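PDB 2W2K: D-mandelate dehydrogenase from Rhodotorula graminis, which probably catalyses the NAD(P)-dependent interconversion of D-mandelate and its 2-keto acid. Local coordinates for residues Q25-I30 against F327-K332; A85-G90 against H314-L319; G103-N108 against K340-S345; M321-R326 against P333-A338. One frame throughout, in Å; residues are numbered along the deposited sequence.

Contact 1. Residues Q25-I30 against F327-K332; sequences QKFEVI and FLLQGK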
loop_
_atom_site.group_PDB
_atom_site.type_symbol
_atom_site.label_atom_id
_atom_site.label_comp_id
_atom_site.label_asym_id
_atom_site.label_seq_id
_atom_site.Cartn_x
_atom_site.Cartn_y
_atom_site.Cartn_z
ATOM N N GLN B 25 16.345 17.632 34.950
ATOM C CA GLN B 25 16.210 18.402 36.209
ATOM C C GLN B 25 15.953 17.447 37.390
ATOM O O GLN B 25 16.589 17.552 38.447
ATOM C CB GLN B 25 15.079 19.459 36.067
ATOM C CG GLN B 25 14.964 20.494 37.239
ATOM C CD GLN B 25 14.475 19.903 38.564
ATOM O OE1 GLN B 25 15.102 20.122 39.613
ATOM N NE2 GLN B 25 13.343 19.173 38.533
ATOM N N LYS B 26 15.025 16.511 37.202
ATOM C CA LYS B 26 14.669 15.510 38.230
ATOM C C LYS B 26 15.775 14.467 38.534
ATOM O O LYS B 26 15.888 13.980 39.680
ATOM C CB LYS B 26 13.358 14.784 37.825
ATOM C CG LYS B 26 12.104 15.676 37.796
ATOM C CD LYS B 26 10.925 14.984 37.079
ATOM C CE LYS B 26 9.602 15.741 37.303
ATOM N NZ LYS B 26 8.502 15.222 36.396
ATOM N N PHE B 27 16.571 14.124 37.519
ATOM C CA PHE B 27 17.554 13.004 37.580
ATOM C C PHE B 27 18.961 13.448 37.133
ATOM O O PHE B 27 19.086 14.230 36.181
ATOM C CB PHE B 27 17.113 11.882 36.616
ATOM C CG PHE B 27 15.839 11.162 37.021
ATOM C CD1 PHE B 27 15.813 10.336 38.152
ATOM C CD2 PHE B 27 14.665 11.294 36.257
ATOM C CE1 PHE B 27 14.624 9.661 38.539
ATOM C CE2 PHE B 27 13.476 10.608 36.627
ATOM C CZ PHE B 27 13.469 9.792 37.774
ATOM N N GLU B 28 20.017 12.963 37.799
ATOM C CA GLU B 28 21.397 13.145 37.283
ATOM C C GLU B 28 21.652 12.127 36.156
ATOM O O GLU B 28 21.772 10.925 36.426
ATOM C CB GLU B 28 22.450 12.980 38.405
ATOM C CG GLU B 28 23.903 13.121 37.907
ATOM C CD GLU B 28 24.941 12.716 38.955
ATOM O OE1 GLU B 28 24.553 12.401 40.097
ATOM O OE2 GLU B 28 26.144 12.667 38.608
ATOM N N VAL B 29 21.727 12.604 34.905
ATOM C CA VAL B 29 21.908 11.722 33.720
ATOM C C VAL B 29 23.385 11.588 33.367
ATOM O O VAL B 29 24.083 12.602 33.147
ATOM C CB VAL B 29 21.079 12.230 32.479
ATOM C CG1 VAL B 29 21.319 11.316 31.221
ATOM C CG2 VAL B 29 19.592 12.197 32.810
ATOM N N ILE B 30 23.855 10.334 33.348
ATOM C CA ILE B 30 25.276 9.966 33.136
ATOM C C ILE B 30 25.498 9.331 31.726
ATOM O O ILE B 30 25.011 8.227 31.468
ATOM C CB ILE B 30 25.752 8.935 34.229
ATOM C CG1 ILE B 30 25.314 9.364 35.656
ATOM C CG2 ILE B 30 27.272 8.665 34.101
ATOM C CD1 ILE B 30 25.236 8.168 36.651
ATOM N N PHE B 327 8.116 5.134 38.409
ATOM C CA PHE B 327 8.661 4.049 39.246
ATOM C C PHE B 327 9.656 4.516 40.333
ATOM O O PHE B 327 9.695 3.935 41.421
ATOM C CB PHE B 327 9.309 2.978 38.337
ATOM C CG PHE B 327 9.486 1.627 38.996
ATOM C CD1 PHE B 327 8.404 0.749 39.147
ATOM C CD2 PHE B 327 10.744 1.221 39.457
ATOM C CE1 PHE B 327 8.562 -0.506 39.744
ATOM C CE2 PHE B 327 10.917 -0.047 40.056
ATOM C CZ PHE B 327 9.826 -0.911 40.198
ATOM N N LEU B 328 10.438 5.560 40.058
ATOM C CA LEU B 328 11.407 6.086 41.057
ATOM C C LEU B 328 10.933 7.270 41.906
ATOM O O LEU B 328 11.416 7.450 43.043
ATOM C CB LEU B 328 12.749 6.473 40.388
ATOM C CG LEU B 328 13.608 5.349 39.776
ATOM C CD1 LEU B 328 14.970 5.908 39.330
ATOM C CD2 LEU B 328 13.785 4.172 40.761
ATOM N N LEU B 329 10.040 8.096 41.357
ATOM C CA LEU B 329 9.627 9.361 42.031
ATOM C C LEU B 329 8.148 9.424 42.504
ATOM O O LEU B 329 7.836 10.085 43.511
ATOM C CB LEU B 329 9.969 10.589 41.178
ATOM C CG LEU B 329 11.452 10.837 40.827
ATOM C CD1 LEU B 329 11.650 12.083 39.982
ATOM C CD2 LEU B 329 12.312 10.887 42.070
ATOM N N GLN B 330 7.255 8.736 41.806
ATOM C CA GLN B 330 5.794 8.857 42.049
ATOM C C GLN B 330 5.165 7.707 42.866
ATOM O O GLN B 330 3.979 7.768 43.227
ATOM C CB GLN B 330 5.041 8.998 40.701
ATOM C CG GLN B 330 5.404 10.234 39.865
ATOM C CD GLN B 330 4.665 10.274 38.514
ATOM O OE1 GLN B 330 3.474 9.969 38.424
ATOM N NE2 GLN B 330 5.373 10.648 37.474
ATOM N N GLY B 331 5.933 6.649 43.148
ATOM C CA GLY B 331 5.365 5.449 43.801
ATOM C C GLY B 331 4.309 4.707 42.977
ATOM O O GLY B 331 3.451 4.022 43.540
ATOM N N LYS B 332 4.393 4.837 41.646
ATOM C CA LYS B 332 3.442 4.242 40.692
ATOM C C LYS B 332 4.060 3.092 39.849
ATOM O O LYS B 332 5.258 3.117 39.537
ATOM C CB LYS B 332 2.880 5.323 39.769
ATOM C CG LYS B 332 2.015 6.371 40.497
ATOM C CD LYS B 332 1.180 7.170 39.508
ATOM C CE LYS B 332 0.331 8.210 40.218
ATOM N NZ LYS B 332 -0.326 9.124 39.251
#

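Contact 2. Residues A85-G90 against H314-L319; sequences AAAGAG and HEFERL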
loop_
_atom_site.group_PDB
_atom_site.type_symbol
_atom_site.label_atom_id
_atom_site.label_comp_id
_atom_site.label_asym_id
_atom_site.label_seq_id
_atom_site.Cartn_x
_atom_site.Cartn_y
_atom_site.Cartn_z
ATOM N N ALA B 85 14.464 0.950 31.392
ATOM C CA ALA B 85 13.420 1.168 30.364
ATOM C C ALA B 85 14.054 1.349 28.975
ATOM O O ALA B 85 14.970 2.170 28.818
ATOM C CB ALA B 85 12.524 2.413 30.730
ATOM N N ALA B 86 13.537 0.632 27.964
ATOM C CA ALA B 86 14.137 0.643 26.601
ATOM C C ALA B 86 13.103 0.813 25.495
ATOM O O ALA B 86 11.980 0.303 25.615
ATOM C CB ALA B 86 14.935 -0.651 26.349
ATOM N N ALA B 87 13.505 1.513 24.421
ATOM C CA ALA B 87 12.736 1.603 23.179
ATOM C C ALA B 87 12.523 0.228 22.510
ATOM O O ALA B 87 13.369 -0.653 22.650
ATOM C CB ALA B 87 13.437 2.556 22.193
ATOM N N GLY B 88 11.397 0.069 21.795
ATOM C CA GLY B 88 11.126 -1.135 20.980
ATOM C C GLY B 88 10.449 -2.253 21.764
ATOM O O GLY B 88 10.031 -2.055 22.908
ATOM N N ALA B 89 10.306 -3.427 21.145
ATOM C CA ALA B 89 9.900 -4.630 21.911
ATOM C C ALA B 89 10.479 -5.892 21.294
ATOM O O ALA B 89 10.737 -5.930 20.096
ATOM C CB ALA B 89 8.386 -4.721 22.015
ATOM N N GLY B 90 10.671 -6.925 22.109
ATOM C CA GLY B 90 11.230 -8.200 21.626
ATOM C C GLY B 90 12.722 -8.077 21.386
ATOM O O GLY B 90 13.151 -7.723 20.289
ATOM N N HIS B 314 8.531 9.362 18.843
ATOM C CA HIS B 314 7.923 10.236 19.886
ATOM C C HIS B 314 7.412 9.379 21.063
ATOM O O HIS B 314 7.647 9.696 22.250
ATOM C CB HIS B 314 6.742 11.044 19.313
ATOM C CG HIS B 314 7.127 12.326 18.626
ATOM N ND1 HIS B 314 8.094 12.399 17.642
ATOM C CD2 HIS B 314 6.660 13.589 18.782
ATOM C CE1 HIS B 314 8.212 13.653 17.231
ATOM N NE2 HIS B 314 7.348 14.393 17.902
ATOM N N GLU B 315 6.699 8.295 20.741
ATOM C CA GLU B 315 6.162 7.424 21.787
ATOM C C GLU B 315 7.245 6.598 22.538
ATOM O O GLU B 315 7.101 6.375 23.760
ATOM C CB GLU B 315 4.967 6.590 21.265
ATOM C CG GLU B 315 4.207 5.792 22.334
ATOM C CD GLU B 315 3.237 6.620 23.222
ATOM O OE1 GLU B 315 3.188 7.883 23.145
ATOM O OE2 GLU B 315 2.523 5.960 24.020
ATOM N N PHE B 316 8.316 6.165 21.847
ATOM C CA PHE B 316 9.494 5.540 22.524
ATOM C C PHE B 316 10.073 6.498 23.602
ATOM O O PHE B 316 10.319 6.091 24.747
ATOM C CB PHE B 316 10.655 5.151 21.547
ATOM C CG PHE B 316 10.382 3.958 20.650
ATOM C CD1 PHE B 316 9.346 3.041 20.908
ATOM C CD2 PHE B 316 11.196 3.743 19.534
ATOM C CE1 PHE B 316 9.121 1.927 20.020
ATOM C CE2 PHE B 316 10.989 2.650 18.667
ATOM C CZ PHE B 316 9.947 1.737 18.927
ATOM N N GLU B 317 10.325 7.759 23.224
ATOM C CA GLU B 317 10.836 8.774 24.174
ATOM C C GLU B 317 9.859 9.042 25.328
ATOM O O GLU B 317 10.286 9.086 26.493
ATOM C CB GLU B 317 11.211 10.080 23.424
ATOM C CG GLU B 317 12.423 9.865 22.484
ATOM C CD GLU B 317 13.064 11.151 21.929
ATOM O OE1 GLU B 317 12.565 12.271 22.205
ATOM O OE2 GLU B 317 14.083 11.007 21.196
ATOM N N ARG B 318 8.557 9.202 25.030
ATOM C CA ARG B 318 7.549 9.419 26.108
ATOM C C ARG B 318 7.453 8.230 27.088
ATOM O O ARG B 318 7.449 8.434 28.308
ATOM C CB ARG B 318 6.140 9.737 25.541
ATOM C CG ARG B 318 5.099 10.169 26.651
ATOM C CD ARG B 318 3.660 10.265 26.082
ATOM N NE ARG B 318 3.054 8.941 25.874
ATOM C CZ ARG B 318 2.446 8.218 26.821
ATOM N NH1 ARG B 318 2.349 8.662 28.080
ATOM N NH2 ARG B 318 1.926 7.038 26.515
ATOM N N LEU B 319 7.383 6.994 26.569
ATOM C CA LEU B 319 7.241 5.804 27.440
ATOM C C LEU B 319 8.482 5.569 28.328
ATOM O O LEU B 319 8.350 5.340 29.543
ATOM C CB LEU B 319 6.889 4.539 26.610
ATOM C CG LEU B 319 5.431 4.439 26.097
ATOM C CD1 LEU B 319 5.329 3.250 25.119
ATOM C CD2 LEU B 319 4.440 4.285 27.262
#

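Contact 3. Residues G103-N108 against K340-S345; sequences GVAFAN and KVFAPS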
loop_
_atom_site.group_PDB
_atom_site.type_symbol
_atom_site.label_atom_id
_atom_site.label_comp_id
_atom_site.label_asym_id
_atom_site.label_seq_id
_atom_site.Cartn_x
_atom_site.Cartn_y
_atom_site.Cartn_z
ATOM N N GLY B 103 16.898 -8.351 41.122
ATOM C CA GLY B 103 15.860 -7.464 41.652
ATOM C C GLY B 103 15.627 -6.210 40.813
ATOM O O GLY B 103 15.125 -5.225 41.336
ATOM N N VAL B 104 15.986 -6.266 39.516
ATOM C CA VAL B 104 15.846 -5.142 38.577
ATOM C C VAL B 104 14.595 -5.322 37.694
ATOM O O VAL B 104 14.471 -6.329 37.005
ATOM C CB VAL B 104 17.104 -4.967 37.657
ATOM C CG1 VAL B 104 16.939 -3.727 36.712
ATOM C CG2 VAL B 104 18.407 -4.879 38.493
ATOM N N ALA B 105 13.697 -4.328 37.718
ATOM C CA ALA B 105 12.470 -4.307 36.916
ATOM C C ALA B 105 12.788 -3.853 35.491
ATOM O O ALA B 105 13.612 -2.958 35.300
ATOM C CB ALA B 105 11.435 -3.335 37.554
ATOM N N PHE B 106 12.134 -4.460 34.498
ATOM C CA PHE B 106 12.323 -4.068 33.083
ATOM C C PHE B 106 10.999 -3.579 32.446
ATOM O O PHE B 106 9.914 -4.091 32.751
ATOM C CB PHE B 106 12.931 -5.234 32.270
ATOM C CG PHE B 106 13.321 -4.873 30.832
ATOM C CD1 PHE B 106 14.428 -4.043 30.571
ATOM C CD2 PHE B 106 12.608 -5.406 29.744
ATOM C CE1 PHE B 106 14.800 -3.706 29.240
ATOM C CE2 PHE B 106 12.969 -5.081 28.415
ATOM C CZ PHE B 106 14.073 -4.216 28.170
ATOM N N ALA B 107 11.110 -2.586 31.571
ATOM C CA ALA B 107 10.017 -2.141 30.705
ATOM C C ALA B 107 10.514 -2.004 29.267
ATOM O O ALA B 107 11.579 -1.399 29.019
ATOM C CB ALA B 107 9.472 -0.792 31.186
ATOM N N ASN B 108 9.754 -2.568 28.322
ATOM C CA ASN B 108 9.922 -2.209 26.906
ATOM C C ASN B 108 8.986 -1.021 26.556
ATOM O O ASN B 108 8.518 -0.312 27.457
ATOM C CB ASN B 108 9.699 -3.422 25.985
ATOM C CG ASN B 108 8.298 -4.044 26.132
ATOM O OD1 ASN B 108 7.372 -3.424 26.640
ATOM N ND2 ASN B 108 8.143 -5.287 25.631
ATOM N N LYS B 340 9.273 -10.114 35.169
ATOM C CA LYS B 340 8.769 -10.008 36.555
ATOM C C LYS B 340 8.344 -8.588 36.937
ATOM O O LYS B 340 9.004 -7.609 36.559
ATOM C CB LYS B 340 9.805 -10.512 37.572
ATOM C CG LYS B 340 9.990 -12.036 37.598
ATOM N N VAL B 341 7.258 -8.489 37.705
ATOM C CA VAL B 341 6.758 -7.186 38.218
ATOM C C VAL B 341 7.232 -6.937 39.659
ATOM O O VAL B 341 7.194 -7.852 40.497
ATOM C CB VAL B 341 5.211 -7.095 38.105
ATOM C CG1 VAL B 341 4.642 -5.893 38.876
ATOM C CG2 VAL B 341 4.768 -7.059 36.648
ATOM N N PHE B 342 7.688 -5.709 39.938
ATOM C CA PHE B 342 8.231 -5.331 41.250
ATOM C C PHE B 342 7.474 -4.131 41.857
ATOM O O PHE B 342 6.902 -3.317 41.133
ATOM C CB PHE B 342 9.721 -4.959 41.133
ATOM C CG PHE B 342 10.626 -6.107 40.738
ATOM C CD1 PHE B 342 10.755 -6.493 39.400
ATOM C CD2 PHE B 342 11.372 -6.780 41.693
ATOM C CE1 PHE B 342 11.601 -7.535 39.037
ATOM C CE2 PHE B 342 12.221 -7.834 41.333
ATOM C CZ PHE B 342 12.344 -8.200 40.004
ATOM N N ALA B 343 7.479 -4.021 43.185
ATOM C CA ALA B 343 6.843 -2.875 43.854
ATOM C C ALA B 343 7.710 -1.629 43.679
ATOM O O ALA B 343 8.938 -1.723 43.825
ATOM C CB ALA B 343 6.627 -3.176 45.337
ATOM N N PRO B 344 7.091 -0.463 43.342
ATOM C CA PRO B 344 7.850 0.800 43.253
ATOM C C PRO B 344 8.364 1.285 44.614
ATOM O O PRO B 344 7.836 0.874 45.635
ATOM C CB PRO B 344 6.833 1.807 42.683
ATOM C CG PRO B 344 5.509 1.212 42.883
ATOM C CD PRO B 344 5.668 -0.283 43.002
ATOM N N SER B 345 9.384 2.148 44.614
ATOM C CA SER B 345 9.890 2.768 45.851
ATOM C C SER B 345 8.762 3.512 46.569
ATOM O O SER B 345 7.860 4.054 45.916
ATOM C CB SER B 345 11.037 3.751 45.557
ATOM O OG SER B 345 12.066 3.170 44.772
HETATM O O HOH W 1 10.941 -7.150 34.542
HETATM O O HOH W 2 8.616 -4.980 35.249
#

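Contact 4. Residues M321-R326 against P333-A338; sequences MTNIDR and PLLTPA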
loop_
_atom_site.group_PDB
_atom_site.type_symbol
_atom_site.label_atom_id
_atom_site.label_comp_id
_atom_site.label_asym_id
_atom_site.label_seq_id
_atom_site.Cartn_x
_atom_site.Cartn_y
_atom_site.Cartn_z
ATOM N N MET B 321 10.888 7.712 29.391
ATOM C CA MET B 321 11.022 8.771 30.418
ATOM C C MET B 321 9.931 8.670 31.495
ATOM O O MET B 321 10.233 8.730 32.697
ATOM C CB MET B 321 11.019 10.171 29.780
ATOM C CG MET B 321 12.259 10.503 28.915
ATOM S SD MET B 321 12.313 12.254 28.396
ATOM C CE MET B 321 12.093 12.134 26.624
ATOM N N THR B 322 8.668 8.504 31.064
ATOM C CA THR B 322 7.520 8.387 31.977
ATOM C C THR B 322 7.576 7.152 32.881
ATOM O O THR B 322 7.262 7.237 34.076
ATOM C CB THR B 322 6.140 8.459 31.190
ATOM O OG1 THR B 322 6.073 9.691 30.443
ATOM C CG2 THR B 322 4.946 8.373 32.141
ATOM N N ASN B 323 7.976 6.006 32.319
ATOM C CA ASN B 323 8.170 4.785 33.112
ATOM C C ASN B 323 9.117 4.997 34.313
ATOM O O ASN B 323 8.790 4.636 35.473
ATOM C CB ASN B 323 8.666 3.636 32.223
ATOM C CG ASN B 323 7.519 2.828 31.558
ATOM O OD1 ASN B 323 7.602 2.457 30.366
ATOM N ND2 ASN B 323 6.483 2.545 32.314
ATOM N N ILE B 324 10.279 5.587 34.050
ATOM C CA ILE B 324 11.297 5.799 35.111
ATOM C C ILE B 324 10.832 6.843 36.170
ATOM O O ILE B 324 11.030 6.656 37.395
ATOM C CB ILE B 324 12.690 6.125 34.483
ATOM C CG1 ILE B 324 13.249 4.890 33.729
ATOM C CG2 ILE B 324 13.698 6.591 35.546
ATOM C CD1 ILE B 324 14.430 5.219 32.793
ATOM N N ASP B 325 10.176 7.906 35.706
ATOM C CA ASP B 325 9.611 8.950 36.603
ATOM C C ASP B 325 8.562 8.353 37.555
ATOM O O ASP B 325 8.661 8.516 38.786
ATOM C CB ASP B 325 9.003 10.092 35.758
ATOM C CG ASP B 325 8.676 11.362 36.573
ATOM O OD1 ASP B 325 8.500 11.323 37.812
ATOM O OD2 ASP B 325 8.584 12.432 35.947
ATOM N N ARG B 326 7.566 7.670 36.982
ATOM C CA ARG B 326 6.556 6.921 37.767
ATOM C C ARG B 326 7.191 6.003 38.836
ATOM O O ARG B 326 6.843 6.093 40.010
ATOM C CB ARG B 326 5.635 6.086 36.869
ATOM C CG ARG B 326 4.642 6.915 36.053
ATOM C CD ARG B 326 3.871 6.060 35.015
ATOM N NE ARG B 326 3.070 4.988 35.619
ATOM C CZ ARG B 326 1.777 5.067 35.956
ATOM N NH1 ARG B 326 1.086 6.186 35.760
ATOM N NH2 ARG B 326 1.176 4.006 36.489
ATOM N N PRO B 333 3.248 2.080 39.497
ATOM C CA PRO B 333 3.716 0.972 38.642
ATOM C C PRO B 333 4.073 1.386 37.206
ATOM O O PRO B 333 3.572 2.403 36.701
ATOM C CB PRO B 333 2.517 0.008 38.625
ATOM C CG PRO B 333 1.342 0.854 38.973
ATOM C CD PRO B 333 1.842 1.897 39.909
ATOM N N LEU B 334 4.954 0.600 36.582
ATOM C CA LEU B 334 5.324 0.761 35.158
ATOM C C LEU B 334 4.093 0.604 34.242
ATOM O O LEU B 334 3.171 -0.171 34.540
ATOM C CB LEU B 334 6.401 -0.281 34.761
ATOM C CG LEU B 334 7.801 -0.273 35.434
ATOM C CD1 LEU B 334 8.629 -1.559 35.100
ATOM C CD2 LEU B 334 8.574 0.996 35.080
ATOM N N LEU B 335 4.081 1.358 33.148
ATOM C CA LEU B 335 3.002 1.300 32.141
ATOM C C LEU B 335 3.143 0.069 31.233
ATOM O O LEU B 335 2.137 -0.536 30.816
ATOM C CB LEU B 335 3.007 2.577 31.295
ATOM C CG LEU B 335 2.729 3.942 31.953
ATOM C CD1 LEU B 335 3.089 5.101 31.001
ATOM C CD2 LEU B 335 1.279 4.062 32.456
ATOM N N THR B 336 4.393 -0.302 30.945
ATOM C CA THR B 336 4.722 -1.381 29.980
ATOM C C THR B 336 5.770 -2.381 30.500
ATOM O O THR B 336 6.824 -2.562 29.888
ATOM C CB THR B 336 5.181 -0.819 28.592
ATOM O OG1 THR B 336 6.250 0.139 28.768
ATOM C CG2 THR B 336 4.012 -0.151 27.846
ATOM N N PRO B 337 5.472 -3.069 31.622
ATOM C CA PRO B 337 6.445 -4.024 32.142
ATOM C C PRO B 337 6.606 -5.218 31.203
ATOM O O PRO B 337 5.665 -5.565 30.464
ATOM C CB PRO B 337 5.801 -4.504 33.443
ATOM C CG PRO B 337 4.320 -4.307 33.225
ATOM C CD PRO B 337 4.253 -3.020 32.455
ATOM N N ALA B 338 7.804 -5.799 31.216
ATOM C CA ALA B 338 8.069 -7.097 30.600
ATOM C C ALA B 338 8.905 -7.932 31.562
ATOM O O ALA B 338 9.926 -7.452 32.100
ATOM C CB ALA B 338 8.786 -6.936 29.245
#

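Contact 1. Residues Q25-I30 against F327-K332
F27 meets L328 and L329 in a small, purely apolar contact at the outer end of the five-stranded parallel sheet, where helix 17-26 gives way to edge strand 28-31 and helix 310-330 runs out. With strand order 2-1-3-4-5, this is the flavodoxin-like domain of the D-2-hydroxyacid dehydrogenases. The evidence for a modest contact is quantitative: the two segments bury 175 Å² together, no hydrogen bond links them, and the nearest pair of CA atoms, in K26 and L329, is 8.8 Å apart, so only side chains bridge the gap.

F27 and L329 reach for each other from opposite directions. The distal ring atom F27 CZ lies 3.7 Å from L329 CD1, and the neighbouring F27 CE1 is 3.9 Å from L328 CD1, so two leucine methyls bracket one end of the ring. The F27 side chain gets there with CG beside its own backbone N (chi1 -68°), although its CB does not aim at the helix. K26 adds its aliphatic root: K26 CB lies 3.9 Å from L329 CD1. The chain beyond it is extended and carries the ammonium group past the leucine to salt bridges with D325 and D22, which leaves L329 against methylene groups rather than charge.

Behind the contact, F27 also packs on F23 of helix 17-26, V6 of strand 5-8 and I324 one turn back in helix 310-330, while L328 touches V83 of strand 83-86. The end of the long helix thus lies against the sheet and against helix 17-26 with the turn after it.

Contact 2. Residues A85-G90 against H314-L319
F316 lays one face of its ring over the backbone of A87 and G88, joining helix 310-330 to the loop that follows strand 83-86 in the flavodoxin-like parallel sheet. The closest pair of CA atoms, in A87 and F316, is only 5.1 Å apart, so helix and loop almost touch at this point and the ring has little distance to span.

The ring is oriented by two torsions. A chi1 of -72° sets CG beside the backbone N, and a chi2 of -17°, far from the perpendicular setting common for phenylalanine, turns the plane to lie against the loop. Both A87 CA and the amide of G88 then sit above the same face, each displaced toward the rim. A87 contributes its methyl group at the root of the ring, with A87 CB 3.7 Å from F316 CD2. The backbone of G88 lies against the outer atoms of the ring, CE1 and CZ, with G88 CA 3.7 Å from F316 CZ.

S109 and A112 also pack on F316, whose side chain is about 6 Å from G307, an NAD(+)-binding residue, so the contact borders the coenzyme site. The tightest approach is to a polar backbone atom: G88 N lies 3.4 Å from F316 CE1, and it stands equally high above the ring plane.

Contact 3. Residues G103-N108 against K340-S345
F342 lies over the start of edge strand 105-107, and its ring makes the direct contact with G103, V104 and A105. From CB, which points toward the strand, a chi1 of -66° sets CG beside the backbone N and sends the ring along the segment. On one side of the ring, F342 CD1 meets the methyl group of A105, with A105 CB at 3.7 Å. One atom further out, F342 CE1 is 3.7 Å from V104 O. On the other side F342 CE2 reaches G103 CA, also at 3.7 Å, and at the tip F342 CZ lies 3.9 Å from G103 C. The carbonyl oxygen of G103 stands over one face, near the rim, and the ring rests directly on the main chain of G103. N100 of helix 96-101 also touches F342.

Further along, the segments separate and water fills the step. Water 1 accepts from F106 N at 2.9 Å and can donate to K340 O. Water 2 lies between F106 O and K340 O, 3.0 Å from each.

No direct hydrogen bond crosses between these segments, although F106 also pairs through its backbone with A338. The C-terminal tail therefore does not extend the sheet here as a sixth strand: the ring meets the strand start by van der Waals contact, while two waters, whose proton assignment is not settled, lie between F106 and K340.

Contact 4. Residues M321-R326 against P333-A338
The guanidinium of R326 receives L335 CD2 on one face, 3.6 Å above the plane and over its centre, while the carbonyl oxygen of P333 sits at the edge. That oxygen is gripped side-on by two nitrogens: R326 NE donates at 2.8 Å to P333 O, with the donor at 166° to the C=O bond, and R326 NH2 donates to the same P333 O at 2.9 Å. Both bonds are bent, with N-H...O angles of 149° and 143°, as expected when one acceptor is shared. The side chain, extended at first, bends at chi3 to bring the group across L335, whose side chain it meets at about a right angle.

One turn back, T322 CG2 rests 3.9 Å from L335 CD1, so L335 lies along the helix between T322 and R326. L334 is held on the N323 side: L334 CD2 is 3.7 Å from N323 O. The amide of N323 sits near T336, whose OG1 has its strongest partner in the carbonyl of N108.

Together these contacts bury 354 Å² and fold the chain that leaves helix 310-330 back along it, toward strand 105-107, where L334 and T336 pack on A107. The chemistry pairs a cation with a neutral carbonyl: two donors would probably polarise P333 O. These two in-plane bonds fix the rotation of the guanidinium, and the methyl of L335 probably helps by packing on one face.

Overall arrangement
Along the chain, residues 25-30, 85-90 and 103-108 supply the first segments of contacts 1 to 3; helix 310-330 and the tail after it then supply the rest in the order of contacts 2, 4, 1, 4 and 3. Contacts 1, 2 and 4 share that helix, and contacts 1 to 3 reach the same five-stranded sheet, in which strands 83-86 and 105-107 are neighbours. Centres lie from about 9 Å (contacts 3 and 4) to about 17 Å (contacts 1 and 2) apart. The C-terminal helix and tail, following strand 299-301, thus return to the N-terminal domain and pack against strand 83-86, edge strand 105-107 and the turn that leads into strand 28-31.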